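Local coordinates for protein D-psicose 3-epimerase (Agrobacterium tumefaciens, PDB 2HK0) that probably catalyses the metal-dependent epimerisation of ketoses such as D-fructose and D-psicose at C3, using a TIM-barrel active site, at residues 185-188 with 189-193; 29-33 with 34-38; 298-301 with 302-306; 63-66 with 67-70; 129-132 with 133-136. All coordinates share one frame; numbering follows the deposited sequence.

Contact 1. Residues 185-188 with 189-193; sequences EGVA and FVKDV
V187 and K191 meet one turn apart on helix 183-193, in a local i to i+4 contact on the outer layer of the TIM barrel, where the helix links strand 166-170 to strand 198-203. Their side chains run alongside each other and point the same way. V187 CG1 lies 3.7 Å from K191 CE, so a methyl branch meets the methylene stem of the lysine and not its ammonium end. Two torsions bring them together: V187 holds CG1 anti to its backbone N (chi1 165°), while K191 sets CG anti to the carbonyl carbon and then runs out fully extended. Beneath this pair, K191 N donates to V187 O at 2.9 Å. Matching helical bonds join F189 N to E185 O, V190 N to G186 O and D192 N to A188 O, each close to 3.0 Å. The helix is amphipathic. A188, K191 and D192 are exposed, and D192 OD2 is hydrogen-bonded to Y146 OH. On the inner side V187 and V190 pack on V200 of strand 198-203, while the F189 ring is carried against V150 and I153 of helix 142-162.

Contact 2. Residues 29-33 with 34-38; sequences YWEHE and WSAKF
E31 packs on A36 across a type I beta turn, E33 to A36, in the loop that leads from the first barrel strand, 22-26, to helix 39-47. The residues ahead of the turn are fixed from elsewhere: Y29 OH bonds to M292 O, and the W30 ring takes part in a cation-pi contact with K44. The E31 side chain reaches across to A36. Its bend at chi2 (-68°) lays CG, CD and OE1 against the A36 methyl, with CG and CD each 3.4 Å from A36 CB. OE1 is the nearest, 3.3 Å from A36 CB, and OE2 stands farther off. Within the turn the acid meets a methyl and no donor; E31 OE2 is hydrogen-bonded to Y41 OH. H32 follows, its backbone paired with that of I273. E33 opens the turn, and its carbonyl O accepts from A36 N in a bond that is long and weak at 3.3 Å, though nearly straight (166°). The E33 side chain leaves the turn to bond through OE2 to T272 OG1, much as W34 NE1 reaches D276 OD2 next door. On its way out it passes the hydroxyl of S35, which its chi1 of 67° places between the backbone N and the carbonyl carbon, and S35 OG touches E33 CG at 3.5 Å.

Contact 3. Residues 298-301 with 302-306; sequences NALA and FSRFV
L300 and R304 pack together one turn apart on helix 289-307, the last helix of the barrel. The isobutyl group of L300 lies against one face of the R304 guanidinium: L300 CD2 sits over the centre of the group, 3.5 Å above its plane and 3.6 Å from R304 CZ, while L300 CD1 approaches R304 NH1 at 3.5 Å. The two side chains cross obliquely, R304 running extended from CG to NE after leaving the helix with CG anti to the carbonyl carbon (chi1 -76°). A second local feature centres on A299 O, which receives two bonds from one residue. S303 N and S303 OG each donate to it at 2.8 Å, from opposite faces of the carbonyl plane, so the buried serine hydroxyl is satisfied within its own helix. The regular bonds of F302 N to N298 O, R304 N to L300 O and F305 N to A301 O complete the frame.

Farther out, R304 NH2 forms a salt bridge with D51 OD1 and a hydrogen bond with G49 O, while L300 packs on F50 and on H23 of strand 22-26. The F302 ring meets W245 edge-to-face and touches V306 of a third subunit, which places this helix at an assembly interface. The chemistry implies a division of labour: L300 covers one face of the guanidinium, while NH2 is bonded to an acid and a carbonyl, which probably fixes both the position and the tilt of the charged group.

Contact 4. Residues 63-66 with 67-70; sequences YSDA and ELAT
S64 and E67 make the dense part of this contact, where the chain enters helix 65-77. The extended E67 side chain swings back so that OE1 accepts from S64 N. The bond is almost straight (172°), but its modelled length of 2.5 Å is very short and is best treated as doubtful in detail. In return S64 OG, set by a chi1 of 69° between its backbone N and carbonyl carbon, accepts from E67 N at 3.0 Å. These reciprocal bonds define a capping box, with S64 as N-cap and E67 three residues on. Flanking it, Y63 and L68 bring Y63 CB and L68 CD2 to 3.6 Å, an apolar contact between the residue before the cap and the fourth of the helix that fits a hydrophobic staple. E67 OE1 also lies in the plane of the Y63 ring, at its edge, with ring and carboxylate turned 79° apart. E67 is itself exposed, but the solvent-facing side formed by D65, A66, A69 and T70 has fewer side-chain contacts across the segments. D65 OD1 forms a salt bridge with K118 NZ, and A69 N reaches D65 O at a longer 3.2 Å. T70 doubles its hold on A66 O, OG1 donating at 3.0 Å and N at 3.1 Å from opposite faces of the carbonyl plane.

Contact 5. Residues 129-132 with 133-136; sequences HSYW and PIDY
W132 and P133 are joined by a cis peptide bond, which draws their CA atoms to 3.0 Å and folds the chain sharply back within the loop between barrel strand 123-126 and helix 142-162. I134 follows with an unusual positive phi of 118°. No hydrogen bond links 129-132 to 133-136; across the cis bond W132 CA makes a CA-H...O contact with P133 O, 3.4 Å long. Side chains do the rest, as expected of an aromatic residue before a cis-proline. The proline ring lies over one face of the W132 indole, with P133 CG 3.7 Å from W132 CE2. One residue along on each side, Y131 and I134 make a CH-pi contact: I134 CG1 stands 3.8 Å from the centroid of the Y131 ring, 18° off its normal. The tyrosine comes to this place because its CG lies between the backbone N and the carbonyl carbon (chi1 68°). The other branch of the isoleucine, CG2, lies over a face of the Y136 ring, whose hydroxyl bonds to H178 and which also meets W280 of a second subunit. At the far end of I134, CD1 touches the hydroxyl of S130, with CD1 to OG at 3.6 Å.

Two pairs of contacts touch. F189 CZ of contact 1 packs on H129 CB of contact 5 at 3.6 Å, tying helix 183-193 to the loop after strand 123-126. K37 CG of contact 2 meets Y63 OH of contact 4 at 3.4 Å. Contacts 2 and 5 follow the C-terminal ends of barrel strands, the side on which TIM barrels carry their active sites; their centres are about 22 Å apart, yet their nearest atoms come within about 5 Å. Contacts 1, 3 and 4 lie in the outer helical layer, their centres 31 to 35 Å from one another. Other subunits approach contacts 1, 3 and 5.

Contact 1. Residues 185-188 with 189-193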
loop_
_atom_site.group_PDB
_atom_site.type_symbol
_atom_site.label_atom_id
_atom_site.label_comp_id
_atom_site.label_asym_id
_atom_site.label_seq_id
_atom_site.Cartn_x
_atom_site.Cartn_y
_atom_site.Cartn_z
ATOM N N GLU A 185 -4.057 9.168 22.056
ATOM C CA GLU A 185 -4.572 10.269 22.868
ATOM C C GLU A 185 -6.003 9.942 23.294
ATOM O O GLU A 185 -6.408 10.244 24.421
ATOM C CB GLU A 185 -4.559 11.584 22.078
ATOM C CG GLU A 185 -3.174 12.126 21.765
ATOM C CD GLU A 185 -3.221 13.449 21.014
ATOM O OE1 GLU A 185 -4.035 13.580 20.075
ATOM O OE2 GLU A 185 -2.443 14.357 21.353
ATOM N N GLY A 186 -6.767 9.324 22.386
ATOM C CA GLY A 186 -8.143 8.962 22.684
ATOM C C GLY A 186 -8.184 7.968 23.831
ATOM O O GLY A 186 -8.977 8.102 24.762
ATOM N N VAL A 187 -7.324 6.963 23.770
ATOM C CA VAL A 187 -7.259 5.975 24.837
ATOM C C VAL A 187 -6.853 6.610 26.182
ATOM O O VAL A 187 -7.401 6.255 27.222
ATOM C CB VAL A 187 -6.271 4.859 24.474
ATOM C CG1 VAL A 187 -5.922 4.029 25.722
ATOM C CG2 VAL A 187 -6.891 3.951 23.391
ATOM N N ALA A 188 -5.921 7.562 26.165
ATOM C CA ALA A 188 -5.484 8.189 27.418
ATOM C C ALA A 188 -6.660 8.937 28.027
ATOM O O ALA A 188 -6.903 8.867 29.227
ATOM C CB ALA A 188 -4.314 9.148 27.171
ATOM N N PHE A 189 -7.399 9.642 27.183
ATOM C CA PHE A 189 -8.550 10.401 27.641
ATOM C C PHE A 189 -9.590 9.475 28.286
ATOM O O PHE A 189 -10.104 9.767 29.361
ATOM C CB PHE A 189 -9.174 11.156 26.459
ATOM C CG PHE A 189 -10.409 11.929 26.813
ATOM C CD1 PHE A 189 -11.657 11.308 26.835
ATOM C CD2 PHE A 189 -10.328 13.284 27.106
ATOM C CE1 PHE A 189 -12.812 12.039 27.146
ATOM C CE2 PHE A 189 -11.480 14.032 27.423
ATOM C CZ PHE A 189 -12.718 13.414 27.442
ATOM N N VAL A 190 -9.907 8.376 27.605
ATOM C CA VAL A 190 -10.876 7.414 28.099
ATOM C C VAL A 190 -10.427 6.794 29.440
ATOM O O VAL A 190 -11.239 6.629 30.362
ATOM C CB VAL A 190 -11.134 6.330 27.018
ATOM C CG1 VAL A 190 -11.889 5.129 27.600
ATOM C CG2 VAL A 190 -11.959 6.953 25.893
ATOM N N LYS A 191 -9.143 6.470 29.561
ATOM C CA LYS A 191 -8.649 5.897 30.818
ATOM C C LYS A 191 -8.795 6.911 31.955
ATOM O O LYS A 191 -9.118 6.546 33.080
ATOM C CB LYS A 191 -7.193 5.466 30.667
ATOM C CG LYS A 191 -7.040 4.167 29.886
ATOM C CD LYS A 191 -5.577 3.804 29.693
ATOM C CE LYS A 191 -5.422 2.450 29.014
ATOM N NZ LYS A 191 -3.965 2.115 28.860
ATOM N N ASP A 192 -8.550 8.183 31.656
ATOM C CA ASP A 192 -8.703 9.240 32.644
ATOM C C ASP A 192 -10.155 9.395 33.076
ATOM O O ASP A 192 -10.431 9.742 34.229
ATOM C CB ASP A 192 -8.240 10.583 32.095
ATOM C CG ASP A 192 -6.799 10.863 32.415
ATOM O OD1 ASP A 192 -6.262 10.187 33.323
ATOM O OD2 ASP A 192 -6.204 11.759 31.774
ATOM N N VAL A 193 -11.085 9.175 32.155
ATOM C CA VAL A 193 -12.477 9.308 32.531
ATOM C C VAL A 193 -12.815 8.214 33.542
ATOM O O VAL A 193 -13.555 8.457 34.491
ATOM C CB VAL A 193 -13.421 9.216 31.312
ATOM C CG1 VAL A 193 -14.859 8.996 31.784
ATOM C CG2 VAL A 193 -13.330 10.522 30.490
#

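Contact 2. Residues 29-33 with 34-38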
loop_
_atom_site.group_PDB
_atom_site.type_symbol
_atom_site.label_atom_id
_atom_site.label_comp_id
_atom_site.label_asym_id
_atom_site.label_seq_id
_atom_site.Cartn_x
_atom_site.Cartn_y
_atom_site.Cartn_z
ATOM N N TYR A 29 -25.906 11.067 4.039
ATOM C CA TYR A 29 -25.240 10.772 2.772
ATOM C C TYR A 29 -26.165 11.201 1.614
ATOM O O TYR A 29 -25.713 11.679 0.583
ATOM C CB TYR A 29 -25.014 9.263 2.699
ATOM C CG TYR A 29 -24.691 8.686 1.340
ATOM C CD1 TYR A 29 -23.482 8.969 0.704
ATOM C CD2 TYR A 29 -25.538 7.754 0.751
ATOM C CE1 TYR A 29 -23.116 8.318 -0.477
ATOM C CE2 TYR A 29 -25.193 7.104 -0.423
ATOM C CZ TYR A 29 -23.979 7.380 -1.033
ATOM O OH TYR A 29 -23.624 6.686 -2.180
ATOM N N TRP A 30 -27.465 11.026 1.812
ATOM C CA TRP A 30 -28.473 11.352 0.798
ATOM C C TRP A 30 -29.030 12.784 0.870
ATOM O O TRP A 30 -29.875 13.155 0.053
ATOM C CB TRP A 30 -29.645 10.362 0.904
ATOM C CG TRP A 30 -29.360 8.966 0.386
ATOM C CD1 TRP A 30 -29.358 8.563 -0.919
ATOM C CD2 TRP A 30 -29.036 7.803 1.163
ATOM N NE1 TRP A 30 -29.055 7.228 -1.008
ATOM C CE2 TRP A 30 -28.850 6.736 0.257
ATOM C CE3 TRP A 30 -28.881 7.560 2.537
ATOM C CZ2 TRP A 30 -28.513 5.441 0.680
ATOM C CZ3 TRP A 30 -28.547 6.277 2.958
ATOM C CH2 TRP A 30 -28.366 5.234 2.030
ATOM N N GLU A 31 -28.563 13.595 1.816
ATOM C CA GLU A 31 -29.093 14.954 1.942
ATOM C C GLU A 31 -28.074 16.073 1.758
ATOM O O GLU A 31 -26.874 15.818 1.609
ATOM C CB GLU A 31 -29.769 15.119 3.303
ATOM C CG GLU A 31 -30.966 14.205 3.525
ATOM C CD GLU A 31 -32.147 14.553 2.616
ATOM O OE1 GLU A 31 -32.306 15.745 2.275
ATOM O OE2 GLU A 31 -32.919 13.638 2.257
ATOM N N HIS A 32 -28.568 17.316 1.777
ATOM C CA HIS A 32 -27.726 18.502 1.623
ATOM C C HIS A 32 -27.849 19.390 2.849
ATOM O O HIS A 32 -27.064 20.309 3.043
ATOM C CB HIS A 32 -28.157 19.318 0.404
ATOM C CG HIS A 32 -28.141 18.546 -0.874
ATOM N ND1 HIS A 32 -27.009 17.925 -1.353
ATOM C CD2 HIS A 32 -29.124 18.282 -1.769
ATOM C CE1 HIS A 32 -27.294 17.310 -2.487
ATOM N NE2 HIS A 32 -28.571 17.510 -2.762
ATOM N N GLU A 33 -28.859 19.114 3.665
ATOM C CA GLU A 33 -29.122 19.886 4.868
ATOM C C GLU A 33 -29.173 18.959 6.094
ATOM O O GLU A 33 -29.707 17.843 6.013
ATOM C CB GLU A 33 -30.467 20.597 4.710
ATOM C CG GLU A 33 -30.446 22.081 4.986
ATOM C CD GLU A 33 -29.569 22.841 4.018
ATOM O OE1 GLU A 33 -29.757 22.704 2.789
ATOM O OE2 GLU A 33 -28.691 23.581 4.492
ATOM N N TRP A 34 -28.630 19.410 7.226
ATOM C CA TRP A 34 -28.660 18.596 8.439
ATOM C C TRP A 34 -30.099 18.515 8.958
ATOM O O TRP A 34 -30.446 17.621 9.725
ATOM C CB TRP A 34 -27.790 19.211 9.545
ATOM C CG TRP A 34 -26.324 19.362 9.220
ATOM C CD1 TRP A 34 -25.621 20.533 9.150
ATOM C CD2 TRP A 34 -25.379 18.314 8.973
ATOM N NE1 TRP A 34 -24.298 20.279 8.880
ATOM C CE2 TRP A 34 -24.121 18.926 8.765
ATOM C CE3 TRP A 34 -25.471 16.920 8.908
ATOM C CZ2 TRP A 34 -22.961 18.191 8.497
ATOM C CZ3 TRP A 34 -24.307 16.184 8.637
ATOM C CH2 TRP A 34 -23.074 16.824 8.437
ATOM N N SER A 35 -30.928 19.465 8.530
ATOM C CA SER A 35 -32.324 19.546 8.956
ATOM C C SER A 35 -33.242 18.481 8.346
ATOM O O SER A 35 -34.365 18.295 8.809
ATOM C CB SER A 35 -32.877 20.936 8.633
ATOM O OG SER A 35 -32.954 21.136 7.231
ATOM N N ALA A 36 -32.785 17.786 7.310
ATOM C CA ALA A 36 -33.612 16.750 6.695
ATOM C C ALA A 36 -33.908 15.643 7.713
ATOM O O ALA A 36 -32.994 15.126 8.356
ATOM C CB ALA A 36 -32.908 16.170 5.477
ATOM N N LYS A 37 -35.184 15.289 7.861
ATOM C CA LYS A 37 -35.596 14.251 8.805
ATOM C C LYS A 37 -35.147 12.859 8.379
ATOM O O LYS A 37 -35.161 12.524 7.192
ATOM C CB LYS A 37 -37.111 14.262 8.982
ATOM C CG LYS A 37 -37.629 15.505 9.678
ATOM C CD LYS A 37 -39.142 15.434 9.857
ATOM C CE LYS A 37 -39.677 16.692 10.506
ATOM N NZ LYS A 37 -41.156 16.797 10.315
ATOM N N PHE A 38 -34.780 12.037 9.357
ATOM C CA PHE A 38 -34.293 10.690 9.074
ATOM C C PHE A 38 -35.385 9.612 9.019
ATOM O O PHE A 38 -35.149 8.501 8.550
ATOM C CB PHE A 38 -33.209 10.315 10.106
ATOM C CG PHE A 38 -33.726 10.163 11.515
ATOM C CD1 PHE A 38 -34.388 9.003 11.908
ATOM C CD2 PHE A 38 -33.549 11.176 12.446
ATOM C CE1 PHE A 38 -34.870 8.853 13.220
ATOM C CE2 PHE A 38 -34.026 11.040 13.754
ATOM C CZ PHE A 38 -34.687 9.876 14.142
#

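Contact 3. Residues 298-301 with 302-306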
loop_
_atom_site.group_PDB
_atom_site.type_symbol
_atom_site.label_atom_id
_atom_site.label_comp_id
_atom_site.label_asym_id
_atom_site.label_seq_id
_atom_site.Cartn_x
_atom_site.Cartn_y
_atom_site.Cartn_z
ATOM N N ASN A 298 -22.992 -1.317 -2.913
ATOM C CA ASN A 298 -21.740 -1.983 -3.269
ATOM C C ASN A 298 -20.693 -1.791 -2.164
ATOM O O ASN A 298 -19.916 -2.707 -1.875
ATOM C CB ASN A 298 -21.203 -1.472 -4.629
ATOM C CG ASN A 298 -22.110 -1.870 -5.804
ATOM O OD1 ASN A 298 -22.784 -2.901 -5.755
ATOM N ND2 ASN A 298 -22.121 -1.057 -6.860
ATOM N N ALA A 299 -20.676 -0.610 -1.544
ATOM C CA ALA A 299 -19.717 -0.348 -0.473
ATOM C C ALA A 299 -20.020 -1.258 0.715
ATOM O O ALA A 299 -19.098 -1.709 1.399
ATOM C CB ALA A 299 -19.761 1.119 -0.042
ATOM N N LEU A 300 -21.305 -1.536 0.936
ATOM C CA LEU A 300 -21.762 -2.413 2.021
ATOM C C LEU A 300 -21.210 -3.813 1.797
ATOM O O LEU A 300 -20.632 -4.417 2.706
ATOM C CB LEU A 300 -23.298 -2.522 2.041
ATOM C CG LEU A 300 -24.078 -2.677 3.358
ATOM C CD1 LEU A 300 -25.449 -3.337 3.070
ATOM C CD2 LEU A 300 -23.293 -3.440 4.411
ATOM N N ALA A 301 -21.427 -4.341 0.590
ATOM C CA ALA A 301 -20.936 -5.682 0.234
ATOM C C ALA A 301 -19.409 -5.740 0.345
ATOM O O ALA A 301 -18.843 -6.706 0.862
ATOM C CB ALA A 301 -21.375 -6.047 -1.207
ATOM N N PHE A 302 -18.752 -4.701 -0.157
ATOM C CA PHE A 302 -17.295 -4.596 -0.103
ATOM C C PHE A 302 -16.866 -4.642 1.365
ATOM O O PHE A 302 -15.961 -5.383 1.744
ATOM C CB PHE A 302 -16.861 -3.258 -0.739
ATOM C CG PHE A 302 -15.395 -2.942 -0.590
ATOM C CD1 PHE A 302 -14.476 -3.332 -1.564
ATOM C CD2 PHE A 302 -14.930 -2.253 0.527
ATOM C CE1 PHE A 302 -13.115 -3.033 -1.423
ATOM C CE2 PHE A 302 -13.585 -1.953 0.678
ATOM C CZ PHE A 302 -12.670 -2.342 -0.300
ATOM N N SER A 303 -17.528 -3.854 2.203
ATOM C CA SER A 303 -17.155 -3.792 3.613
ATOM C C SER A 303 -17.348 -5.094 4.354
ATOM O O SER A 303 -16.529 -5.468 5.182
ATOM C CB SER A 303 -17.913 -2.670 4.313
ATOM O OG SER A 303 -17.566 -1.426 3.738
ATOM N N ARG A 304 -18.431 -5.795 4.063
ATOM C CA ARG A 304 -18.662 -7.060 4.741
ATOM C C ARG A 304 -17.623 -8.097 4.319
ATOM O O ARG A 304 -17.150 -8.882 5.148
ATOM C CB ARG A 304 -20.069 -7.571 4.432
ATOM C CG ARG A 304 -21.137 -6.821 5.195
ATOM C CD ARG A 304 -22.556 -7.237 4.809
ATOM N NE ARG A 304 -23.516 -6.741 5.793
ATOM C CZ ARG A 304 -24.791 -6.469 5.540
ATOM N NH1 ARG A 304 -25.283 -6.638 4.317
ATOM N NH2 ARG A 304 -25.582 -6.023 6.517
ATOM N N PHE A 305 -17.256 -8.076 3.037
ATOM C CA PHE A 305 -16.302 -9.042 2.477
ATOM C C PHE A 305 -14.849 -8.807 2.905
ATOM O O PHE A 305 -14.138 -9.749 3.232
ATOM C CB PHE A 305 -16.420 -9.046 0.933
ATOM C CG PHE A 305 -15.581 -10.111 0.241
ATOM C CD1 PHE A 305 -15.637 -11.443 0.647
ATOM C CD2 PHE A 305 -14.752 -9.774 -0.835
ATOM C CE1 PHE A 305 -14.879 -12.431 -0.013
ATOM C CE2 PHE A 305 -13.988 -10.751 -1.504
ATOM C CZ PHE A 305 -14.051 -12.074 -1.099
ATOM N N VAL A 306 -14.417 -7.552 2.923
ATOM C CA VAL A 306 -13.054 -7.215 3.298
ATOM C C VAL A 306 -12.891 -6.965 4.806
ATOM O O VAL A 306 -11.851 -7.267 5.383
ATOM C CB VAL A 306 -12.591 -5.951 2.514
ATOM C CG1 VAL A 306 -11.210 -5.478 2.974
ATOM C CG2 VAL A 306 -12.579 -6.260 1.040
#

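Contact 4. Residues 63-66 with 67-70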
loop_
_atom_site.group_PDB
_atom_site.type_symbol
_atom_site.label_atom_id
_atom_site.label_comp_id
_atom_site.label_asym_id
_atom_site.label_seq_id
_atom_site.Cartn_x
_atom_site.Cartn_y
_atom_site.Cartn_z
ATOM N N TYR A 63 -38.679 15.566 18.313
ATOM C CA TYR A 63 -39.825 14.690 18.114
ATOM C C TYR A 63 -40.616 14.514 19.398
ATOM O O TYR A 63 -40.057 14.526 20.489
ATOM C CB TYR A 63 -39.360 13.318 17.621
ATOM C CG TYR A 63 -38.828 13.322 16.211
ATOM C CD1 TYR A 63 -39.668 13.589 15.129
ATOM C CD2 TYR A 63 -37.484 13.074 15.956
ATOM C CE1 TYR A 63 -39.177 13.610 13.823
ATOM C CE2 TYR A 63 -36.983 13.093 14.656
ATOM C CZ TYR A 63 -37.833 13.362 13.597
ATOM O OH TYR A 63 -37.331 13.385 12.318
ATOM N N SER A 64 -41.925 14.348 19.255
ATOM C CA SER A 64 -42.800 14.139 20.398
ATOM C C SER A 64 -42.602 12.701 20.834
ATOM O O SER A 64 -42.150 11.873 20.050
ATOM C CB SER A 64 -44.258 14.328 19.994
ATOM O OG SER A 64 -44.681 13.281 19.133
ATOM N N ASP A 65 -42.952 12.397 22.075
ATOM C CA ASP A 65 -42.805 11.035 22.568
ATOM C C ASP A 65 -43.593 10.060 21.693
ATOM O O ASP A 65 -43.236 8.883 21.585
ATOM C CB ASP A 65 -43.266 10.955 24.030
ATOM C CG ASP A 65 -42.210 11.471 25.000
ATOM O OD1 ASP A 65 -41.331 12.240 24.559
ATOM O OD2 ASP A 65 -42.255 11.117 26.199
ATOM N N ALA A 66 -44.654 10.552 21.057
ATOM C CA ALA A 66 -45.477 9.712 20.188
ATOM C C ALA A 66 -44.747 9.433 18.876
ATOM O O ALA A 66 -44.823 8.335 18.318
ATOM C CB ALA A 66 -46.807 10.399 19.911
ATOM N N GLU A 67 -44.048 10.450 18.383
ATOM C CA GLU A 67 -43.293 10.328 17.149
ATOM C C GLU A 67 -42.094 9.403 17.348
ATOM O O GLU A 67 -41.800 8.566 16.492
ATOM C CB GLU A 67 -42.843 11.708 16.701
ATOM C CG GLU A 67 -44.011 12.598 16.346
ATOM C CD GLU A 67 -43.580 14.020 16.105
ATOM O OE1 GLU A 67 -42.925 14.593 17.002
ATOM O OE2 GLU A 67 -43.895 14.561 15.023
ATOM N N LEU A 68 -41.415 9.551 18.482
ATOM C CA LEU A 68 -40.272 8.700 18.786
ATOM C C LEU A 68 -40.734 7.250 18.748
ATOM O O LEU A 68 -40.092 6.407 18.129
ATOM C CB LEU A 68 -39.707 9.028 20.165
ATOM C CG LEU A 68 -39.056 10.401 20.269
ATOM C CD1 LEU A 68 -38.567 10.644 21.691
ATOM C CD2 LEU A 68 -37.909 10.480 19.290
ATOM N N ALA A 69 -41.857 6.972 19.399
ATOM C CA ALA A 69 -42.419 5.626 19.428
ATOM C C ALA A 69 -42.667 5.103 18.012
ATOM O O ALA A 69 -42.399 3.944 17.711
ATOM C CB ALA A 69 -43.725 5.623 20.215
ATOM N N THR A 70 -43.182 5.961 17.144
ATOM C CA THR A 70 -43.458 5.554 15.769
ATOM C C THR A 70 -42.159 5.209 15.042
ATOM O O THR A 70 -42.098 4.259 14.264
ATOM C CB THR A 70 -44.178 6.684 15.001
ATOM O OG1 THR A 70 -45.421 6.974 15.657
ATOM C CG2 THR A 70 -44.443 6.273 13.544
#

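Contact 5. Residues 129-132 with 133-136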
loop_
_atom_site.group_PDB
_atom_site.type_symbol
_atom_site.label_atom_id
_atom_site.label_comp_id
_atom_site.label_asym_id
_atom_site.label_seq_id
_atom_site.Cartn_x
_atom_site.Cartn_y
_atom_site.Cartn_z
ATOM N N HIS A 129 -16.517 15.248 23.916
ATOM C CA HIS A 129 -15.626 15.972 24.812
ATOM C C HIS A 129 -15.405 17.412 24.386
ATOM O O HIS A 129 -14.706 18.165 25.062
ATOM C CB HIS A 129 -14.265 15.299 24.790
ATOM C CG HIS A 129 -13.625 15.321 23.434
ATOM N ND1 HIS A 129 -14.181 14.684 22.343
ATOM C CD2 HIS A 129 -12.503 15.935 22.982
ATOM C CE1 HIS A 129 -13.428 14.907 21.278
ATOM N NE2 HIS A 129 -12.405 15.662 21.640
ATOM N N SER A 130 -15.986 17.796 23.259
ATOM C CA SER A 130 -15.727 19.117 22.722
ATOM C C SER A 130 -16.977 19.669 22.052
ATOM O O SER A 130 -18.092 19.474 22.529
ATOM C CB SER A 130 -14.580 18.974 21.713
ATOM O OG SER A 130 -14.194 20.190 21.115
ATOM N N TYR A 131 -16.780 20.376 20.948
ATOM C CA TYR A 131 -17.886 20.924 20.193
ATOM C C TYR A 131 -17.393 21.281 18.803
ATOM O O TYR A 131 -16.208 21.134 18.486
ATOM C CB TYR A 131 -18.443 22.176 20.862
ATOM C CG TYR A 131 -17.502 23.359 20.828
ATOM C CD1 TYR A 131 -16.467 23.476 21.749
ATOM C CD2 TYR A 131 -17.656 24.368 19.873
ATOM C CE1 TYR A 131 -15.604 24.579 21.728
ATOM C CE2 TYR A 131 -16.800 25.470 19.840
ATOM C CZ TYR A 131 -15.780 25.571 20.770
ATOM O OH TYR A 131 -14.950 26.669 20.752
ATOM N N TRP A 132 -18.328 21.733 17.978
ATOM C CA TRP A 132 -18.053 22.162 16.620
ATOM C C TRP A 132 -18.839 23.462 16.417
ATOM O O TRP A 132 -19.948 23.600 16.932
ATOM C CB TRP A 132 -18.541 21.121 15.625
ATOM C CG TRP A 132 -18.475 21.632 14.250
ATOM C CD1 TRP A 132 -17.400 21.602 13.414
ATOM C CD2 TRP A 132 -19.513 22.324 13.552
ATOM N NE1 TRP A 132 -17.702 22.236 12.233
ATOM C CE2 TRP A 132 -18.994 22.689 12.291
ATOM C CE3 TRP A 132 -20.832 22.672 13.870
ATOM C CZ2 TRP A 132 -19.751 23.386 11.342
ATOM C CZ3 TRP A 132 -21.589 23.366 12.927
ATOM C CH2 TRP A 132 -21.043 23.715 11.675
ATOM N N PRO A 133 -18.304 24.416 15.637
ATOM C CA PRO A 133 -17.044 24.461 14.889
ATOM C C PRO A 133 -15.747 24.457 15.704
ATOM O O PRO A 133 -15.044 23.441 15.777
ATOM C CB PRO A 133 -17.182 25.747 14.066
ATOM C CG PRO A 133 -18.674 25.936 13.948
ATOM C CD PRO A 133 -19.120 25.607 15.337
ATOM N N ILE A 134 -15.452 25.617 16.283
ATOM C CA ILE A 134 -14.265 25.912 17.093
ATOM C C ILE A 134 -13.501 27.011 16.355
ATOM O O ILE A 134 -12.924 26.779 15.295
ATOM C CB ILE A 134 -13.313 24.694 17.309
ATOM C CG1 ILE A 134 -13.924 23.700 18.310
ATOM C CG2 ILE A 134 -11.982 25.177 17.880
ATOM C CD1 ILE A 134 -13.030 22.515 18.624
ATOM N N ASP A 135 -13.516 28.214 16.916
ATOM C CA ASP A 135 -12.843 29.351 16.299
ATOM C C ASP A 135 -11.341 29.261 16.503
ATOM O O ASP A 135 -10.824 29.632 17.559
ATOM C CB ASP A 135 -13.365 30.663 16.897
ATOM C CG ASP A 135 -12.776 31.893 16.218
ATOM O OD1 ASP A 135 -11.572 31.869 15.893
ATOM O OD2 ASP A 135 -13.513 32.885 16.019
ATOM N N TYR A 136 -10.638 28.773 15.489
ATOM C CA TYR A 136 -9.194 28.657 15.584
ATOM C C TYR A 136 -8.460 29.971 15.313
ATOM O O TYR A 136 -7.232 30.001 15.255
ATOM C CB TYR A 136 -8.683 27.545 14.659
ATOM C CG TYR A 136 -8.893 26.169 15.252
ATOM C CD1 TYR A 136 -8.359 25.846 16.494
ATOM C CD2 TYR A 136 -9.667 25.210 14.604
ATOM C CE1 TYR A 136 -8.591 24.615 17.083
ATOM C CE2 TYR A 136 -9.903 23.963 15.191
ATOM C CZ TYR A 136 -9.363 23.680 16.433
ATOM O OH TYR A 136 -9.624 22.484 17.054
#